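Local coordinates for protein glycerol dehydrogenase (Schizosaccharomyces pombe, PDB 1TA9) that oxidises glycerol to dihydroxyacetone with NAD(+) as the hydride acceptor, probably using a catalytic zinc ion, and serves in the assimilation of glycerol, at residues B[238-241]-B[242-246]; B[360-364]-B[365-369]. All coordinates share one frame; numbering follows the deposited sequence.

Contact 1: residues B[238-241]-B[242-246]; sequences VETE and SVIRS
T240 and I244 touch one helical turn apart near the C-terminal end of helix 223-245, CG2 of T240 lying 3.6 Å from CD1 of I244 where the two side chains cross at a slant. The threonine methyl stands anti to the backbone N (chi1 of OG1 -80°), which leaves OG1 on the other branch to bond G305 and G310. Were I244 an alanine, that methyl would probably lose its apolar neighbour, leaving a gap beside T240. Further along, OE2 of E241 faces NE of R245 at 3.4 Å. This salt bridge rests on charge alone, because the oxygen sits well out of the guanidinium plane and the carboxylate is turned 72° against it; the second oxygen, OE1, pairs with R261, whose guanidinium also comes close to that of R245. The backbone is held by i to i+4 bonds, such as I244 N to T240 O at 2.9 Å, with an N-H...O angle of 169°. E239 reaches away from this turn: its OE2 is hydrogen-bonded to ND1 of H315, a zinc ligand, and to OG of S235, while OE1 takes the amide of A312, a second-shell position from which E239 probably helps to hold the metal-binding histidine in its orientation. At the helix end, the hydroxyl of S246 turns back to the carbonyl of S242, OG to O 2.7 Å.

Contact 2: residues B[360-364]-B[365-369]; sequences SFMAK and CHLPI
A Schellman motif ends helix 352-364, with H366 at positive phi (73°) and two bonds running back into the last turn. L367 N donates to M362 O at 3.0 Å, a fairly straight bond, and H366 N reaches A363 O at 3.0 Å from well above the carbonyl plane. C365 N still keeps the helical bond to F361 O, and a weak second one to M362 O. Along this last turn SG of C365 lies over one face of the F361 ring, 4.2 Å from its centroid, a sulfur-aromatic contact; CG of F361 is anti to the backbone N (chi1 -175°), which brings the ring alongside C365, SG 26° off the ring normal. The reversal at H366 brings L367 and I369 back against M362 and A363. CB of M362 meets CG2 of I369 at 3.9 Å and CB of L367 at 4.1 Å, forming with A363 CB and I369 CD1 an apolar seam. The imidazole of H366 has its partners outside the turn: ND1 bonds E432 and the ring meets H444 edge-to-face. The turn is packed between three helices: M362 and I369 rest on helix 333-347, F361 and L367 on helix 223-245, and A363 and I369 on W424 of helix 407-428.

Overall arrangement
Contact 1 comes first along the chain, in the last turns of helix 223-245; contact 2 follows where helix 352-364 gives way to the loop before helix 371-374. Their centres lie about 23 Å apart and their nearest atoms about 7 Å, without touching. Two helices nevertheless join them. Helix 223-245 carries contact 1 and, further back along its length, offers L234 and I227 to contact 2, while helix 333-347 packs against both. The same two helices supply the zinc ligands D232 and H333, and H315 completes the protein ligands. Both contacts thus belong to the helical part of the subunit that supplies the zinc ligands, apart from the parallel sheet.

Contact 1: residues B[238-241]-B[242-246]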
ATOM      1  N   VAL B 238     -23.408   4.905  12.529  1.00 11.96           N
ATOM      2  CA  VAL B 238     -24.210   4.849  11.313  1.00 11.97           C
ATOM      3  C   VAL B 238     -25.215   5.992  11.235  1.00 12.26           C
ATOM      4  O   VAL B 238     -25.275   6.705  10.233  1.00 12.02           O
ATOM      5  CB  VAL B 238     -24.984   3.516  11.196  1.00 12.27           C
ATOM      6  CG1 VAL B 238     -25.968   3.595  10.028  1.00 12.11           C
ATOM      7  CG2 VAL B 238     -24.006   2.358  10.988  1.00 11.92           C
ATOM      8  N   GLU B 239     -26.000   6.177  12.292  1.00 12.13           N
ATOM      9  CA  GLU B 239     -27.009   7.229  12.280  1.00 12.65           C
ATOM     10  C   GLU B 239     -26.415   8.630  12.291  1.00 12.53           C
ATOM     11  O   GLU B 239     -26.808   9.475  11.485  1.00 12.63           O
ATOM     12  CB  GLU B 239     -27.988   7.048  13.449  1.00 13.01           C
ATOM     13  CG  GLU B 239     -28.764   5.737  13.375  1.00 14.01           C
ATOM     14  CD  GLU B 239     -29.867   5.634  14.414  1.00 14.77           C
ATOM     15  OE1 GLU B 239     -30.984   6.141  14.162  1.00 14.92           O
ATOM     16  OE2 GLU B 239     -29.611   5.048  15.486  1.00 15.42           O
ATOM     17  N   THR B 240     -25.460   8.879  13.182  1.00 12.40           N
ATOM     18  CA  THR B 240     -24.841  10.198  13.247  1.00 12.31           C
ATOM     19  C   THR B 240     -24.157  10.583  11.938  1.00 12.43           C
ATOM     20  O   THR B 240     -24.261  11.730  11.496  1.00 12.24           O
ATOM     21  CB  THR B 240     -23.853  10.289  14.428  1.00 12.39           C
ATOM     22  OG1 THR B 240     -24.598  10.519  15.631  1.00 12.57           O
ATOM     23  CG2 THR B 240     -22.849  11.430  14.230  1.00 12.27           C
ATOM     24  N   GLU B 241     -23.464   9.644  11.304  1.00 12.54           N
ATOM     25  CA  GLU B 241     -22.823   9.963  10.027  1.00 12.86           C
ATOM     26  C   GLU B 241     -23.899  10.361   9.010  1.00 13.24           C
ATOM     27  O   GLU B 241     -23.696  11.259   8.202  1.00 13.10           O
ATOM     28  CB  GLU B 241     -22.024   8.766   9.501  1.00 12.86           C
ATOM     29  CG  GLU B 241     -20.659   8.601  10.153  1.00 12.95           C
ATOM     30  CD  GLU B 241     -19.706   9.730   9.789  1.00 13.01           C
ATOM     31  OE1 GLU B 241     -19.214  10.417  10.701  1.00 13.08           O
ATOM     32  OE2 GLU B 241     -19.446   9.930   8.585  1.00 13.28           O
ATOM     33  N   SER B 242     -25.044   9.686   9.066  1.00 13.64           N
ATOM     34  CA  SER B 242     -26.156   9.966   8.157  1.00 14.48           C
ATOM     35  C   SER B 242     -26.746  11.359   8.386  1.00 14.41           C
ATOM     36  O   SER B 242     -27.104  12.053   7.436  1.00 14.67           O
ATOM     37  CB  SER B 242     -27.255   8.909   8.330  1.00 15.29           C
ATOM     38  OG  SER B 242     -28.367   9.199   7.499  1.00 17.74           O
ATOM     39  N   VAL B 243     -26.863  11.756   9.649  1.00 14.15           N
ATOM     40  CA  VAL B 243     -27.401  13.071   9.993  1.00 14.17           C
ATOM     41  C   VAL B 243     -26.418  14.160   9.565  1.00 14.10           C
ATOM     42  O   VAL B 243     -26.805  15.169   8.969  1.00 13.82           O
ATOM     43  CB  VAL B 243     -27.644  13.195  11.520  1.00 14.14           C
ATOM     44  CG1 VAL B 243     -28.037  14.634  11.884  1.00 14.44           C
ATOM     45  CG2 VAL B 243     -28.729  12.234  11.946  1.00 14.14           C
ATOM     46  N   ILE B 244     -25.142  13.947   9.872  1.00 13.94           N
ATOM     47  CA  ILE B 244     -24.109  14.917   9.521  1.00 13.94           C
ATOM     48  C   ILE B 244     -23.948  15.077   8.011  1.00 14.15           C
ATOM     49  O   ILE B 244     -23.887  16.196   7.503  1.00 13.78           O
ATOM     50  CB  ILE B 244     -22.747  14.519  10.138  1.00 13.76           C
ATOM     51  CG1 ILE B 244     -22.830  14.606  11.664  1.00 13.87           C
ATOM     52  CG2 ILE B 244     -21.637  15.434   9.617  1.00 13.96           C
ATOM     53  CD1 ILE B 244     -21.564  14.179  12.378  1.00 13.68           C
ATOM     54  N   ARG B 245     -23.887  13.961   7.291  1.00 14.56           N
ATOM     55  CA  ARG B 245     -23.724  14.017   5.845  1.00 15.33           C
ATOM     56  C   ARG B 245     -24.951  14.577   5.134  1.00 15.12           C
ATOM     57  O   ARG B 245     -24.859  15.040   3.993  1.00 15.07           O
ATOM     58  CB  ARG B 245     -23.364  12.632   5.307  1.00 16.48           C
ATOM     59  CG  ARG B 245     -22.006  12.167   5.810  1.00 18.72           C
ATOM     60  CD  ARG B 245     -21.532  10.898   5.134  1.00 20.75           C
ATOM     61  NE  ARG B 245     -20.103  10.705   5.355  1.00 22.87           N
ATOM     62  CZ  ARG B 245     -19.372   9.769   4.757  1.00 23.87           C
ATOM     63  NH1 ARG B 245     -19.938   8.927   3.899  1.00 24.49           N
ATOM     64  NH2 ARG B 245     -18.070   9.689   5.006  1.00 24.58           N
ATOM     65  N   SER B 246     -26.096  14.541   5.809  1.00 14.86           N
ATOM     66  CA  SER B 246     -27.330  15.080   5.246  1.00 14.86           C
ATOM     67  C   SER B 246     -27.454  16.557   5.624  1.00 15.04           C
ATOM     68  O   SER B 246     -28.384  17.240   5.195  1.00 14.79           O
ATOM     69  CB  SER B 246     -28.546  14.318   5.787  1.00 14.70           C
ATOM     70  OG  SER B 246     -28.549  12.966   5.360  1.00 14.44           O
TER

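Contact 2: residues B[360-364]-B[365-369]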
ATOM      1  N   SER B 360     -22.026  -9.685  10.114  1.00 10.62           N
ATOM      2  CA  SER B 360     -21.162 -10.713  10.693  1.00 11.05           C
ATOM      3  C   SER B 360     -20.696 -10.296  12.085  1.00 11.01           C
ATOM      4  O   SER B 360     -20.611 -11.127  12.994  1.00 10.80           O
ATOM      5  CB  SER B 360     -19.949 -10.981   9.794  1.00 11.34           C
ATOM      6  OG  SER B 360     -19.224  -9.795   9.540  1.00 12.49           O
ATOM      7  N   PHE B 361     -20.392  -9.010  12.247  1.00 10.92           N
ATOM      8  CA  PHE B 361     -19.957  -8.487  13.536  1.00 10.87           C
ATOM      9  C   PHE B 361     -21.083  -8.646  14.553  1.00 10.59           C
ATOM     10  O   PHE B 361     -20.853  -9.080  15.684  1.00 10.27           O
ATOM     11  CB  PHE B 361     -19.594  -7.000  13.429  1.00 11.52           C
ATOM     12  CG  PHE B 361     -19.027  -6.426  14.706  1.00 12.27           C
ATOM     13  CD1 PHE B 361     -17.704  -6.666  15.062  1.00 12.50           C
ATOM     14  CD2 PHE B 361     -19.827  -5.676  15.565  1.00 12.47           C
ATOM     15  CE1 PHE B 361     -17.181  -6.164  16.264  1.00 12.78           C
ATOM     16  CE2 PHE B 361     -19.315  -5.173  16.766  1.00 12.62           C
ATOM     17  CZ  PHE B 361     -17.990  -5.418  17.114  1.00 12.37           C
ATOM     18  N   MET B 362     -22.297  -8.279  14.152  1.00 10.08           N
ATOM     19  CA  MET B 362     -23.449  -8.401  15.038  1.00 10.04           C
ATOM     20  C   MET B 362     -23.664  -9.861  15.425  1.00 10.09           C
ATOM     21  O   MET B 362     -23.947 -10.170  16.585  1.00  9.65           O
ATOM     22  CB  MET B 362     -24.709  -7.849  14.367  1.00  9.83           C
ATOM     23  CG  MET B 362     -24.715  -6.334  14.209  1.00  9.93           C
ATOM     24  SD  MET B 362     -26.208  -5.753  13.373  1.00 10.43           S
ATOM     25  CE  MET B 362     -25.967  -3.943  13.437  1.00 10.31           C
ATOM     26  N   ALA B 363     -23.520 -10.755  14.452  1.00 10.14           N
ATOM     27  CA  ALA B 363     -23.691 -12.179  14.705  1.00 10.76           C
ATOM     28  C   ALA B 363     -22.669 -12.673  15.729  1.00 11.23           C
ATOM     29  O   ALA B 363     -23.005 -13.456  16.612  1.00 10.96           O
ATOM     30  CB  ALA B 363     -23.554 -12.963  13.407  1.00 10.71           C
ATOM     31  N   LYS B 364     -21.422 -12.222  15.611  1.00 11.76           N
ATOM     32  CA  LYS B 364     -20.383 -12.647  16.550  1.00 12.50           C
ATOM     33  C   LYS B 364     -20.686 -12.173  17.968  1.00 12.25           C
ATOM     34  O   LYS B 364     -20.286 -12.811  18.942  1.00 12.05           O
ATOM     35  CB  LYS B 364     -19.013 -12.119  16.110  1.00 13.60           C
ATOM     36  CG  LYS B 364     -18.588 -12.613  14.734  1.00 15.53           C
ATOM     37  CD  LYS B 364     -17.232 -12.047  14.319  1.00 16.93           C
ATOM     38  CE  LYS B 364     -16.860 -12.527  12.921  1.00 18.00           C
ATOM     39  NZ  LYS B 364     -15.521 -12.021  12.493  1.00 19.09           N
ATOM     40  N   CYS B 365     -21.392 -11.051  18.077  1.00 12.00           N
ATOM     41  CA  CYS B 365     -21.759 -10.481  19.368  1.00 12.03           C
ATOM     42  C   CYS B 365     -23.046 -11.093  19.910  1.00 12.06           C
ATOM     43  O   CYS B 365     -23.498 -10.734  20.996  1.00 11.92           O
ATOM     44  CB  CYS B 365     -21.937  -8.962  19.250  1.00 12.18           C
ATOM     45  SG  CYS B 365     -20.406  -8.053  18.942  1.00 12.87           S
ATOM     46  N   HIS B 366     -23.634 -12.002  19.139  1.00 12.09           N
ATOM     47  CA  HIS B 366     -24.870 -12.685  19.517  1.00 12.52           C
ATOM     48  C   HIS B 366     -26.110 -11.797  19.430  1.00 12.25           C
ATOM     49  O   HIS B 366     -27.028 -11.908  20.246  1.00 12.15           O
ATOM     50  CB  HIS B 366     -24.760 -13.268  20.931  1.00 13.38           C
ATOM     51  CG  HIS B 366     -25.670 -14.435  21.172  1.00 14.74           C
ATOM     52  ND1 HIS B 366     -25.428 -15.689  20.648  1.00 15.69           N
ATOM     53  CD2 HIS B 366     -26.826 -14.541  21.873  1.00 15.25           C
ATOM     54  CE1 HIS B 366     -26.392 -16.515  21.020  1.00 15.37           C
ATOM     55  NE2 HIS B 366     -27.252 -15.843  21.764  1.00 15.47           N
ATOM     56  N   LEU B 367     -26.126 -10.908  18.443  1.00 11.82           N
ATOM     57  CA  LEU B 367     -27.265 -10.033  18.210  1.00 11.73           C
ATOM     58  C   LEU B 367     -28.081 -10.667  17.087  1.00 11.75           C
ATOM     59  O   LEU B 367     -27.519 -11.262  16.166  1.00 11.68           O
ATOM     60  CB  LEU B 367     -26.792  -8.638  17.783  1.00 11.55           C
ATOM     61  CG  LEU B 367     -26.249  -7.745  18.905  1.00 11.37           C
ATOM     62  CD1 LEU B 367     -25.435  -6.595  18.322  1.00 11.25           C
ATOM     63  CD2 LEU B 367     -27.421  -7.209  19.728  1.00 11.13           C
ATOM     64  N   PRO B 368     -29.416 -10.553  17.147  1.00 11.63           N
ATOM     65  CA  PRO B 368     -30.262 -11.137  16.104  1.00 11.49           C
ATOM     66  C   PRO B 368     -30.152 -10.369  14.788  1.00 11.46           C
ATOM     67  O   PRO B 368     -30.219  -9.141  14.778  1.00 11.30           O
ATOM     68  CB  PRO B 368     -31.661 -11.046  16.711  1.00 11.46           C
ATOM     69  CG  PRO B 368     -31.586  -9.790  17.521  1.00 11.52           C
ATOM     70  CD  PRO B 368     -30.235  -9.917  18.197  1.00 11.65           C
ATOM     71  N   ILE B 369     -29.980 -11.093  13.684  1.00 11.13           N
ATOM     72  CA  ILE B 369     -29.871 -10.460  12.375  1.00 11.40           C
ATOM     73  C   ILE B 369     -30.899 -10.995  11.391  1.00 11.41           C
ATOM     74  O   ILE B 369     -30.850 -10.679  10.205  1.00 11.66           O
ATOM     75  CB  ILE B 369     -28.469 -10.646  11.759  1.00 11.40           C
ATOM     76  CG1 ILE B 369     -28.157 -12.135  11.583  1.00 11.30           C
ATOM     77  CG2 ILE B 369     -27.430  -9.962  12.634  1.00 11.67           C
ATOM     78  CD1 ILE B 369     -26.860 -12.404  10.827  1.00 11.45           C
TER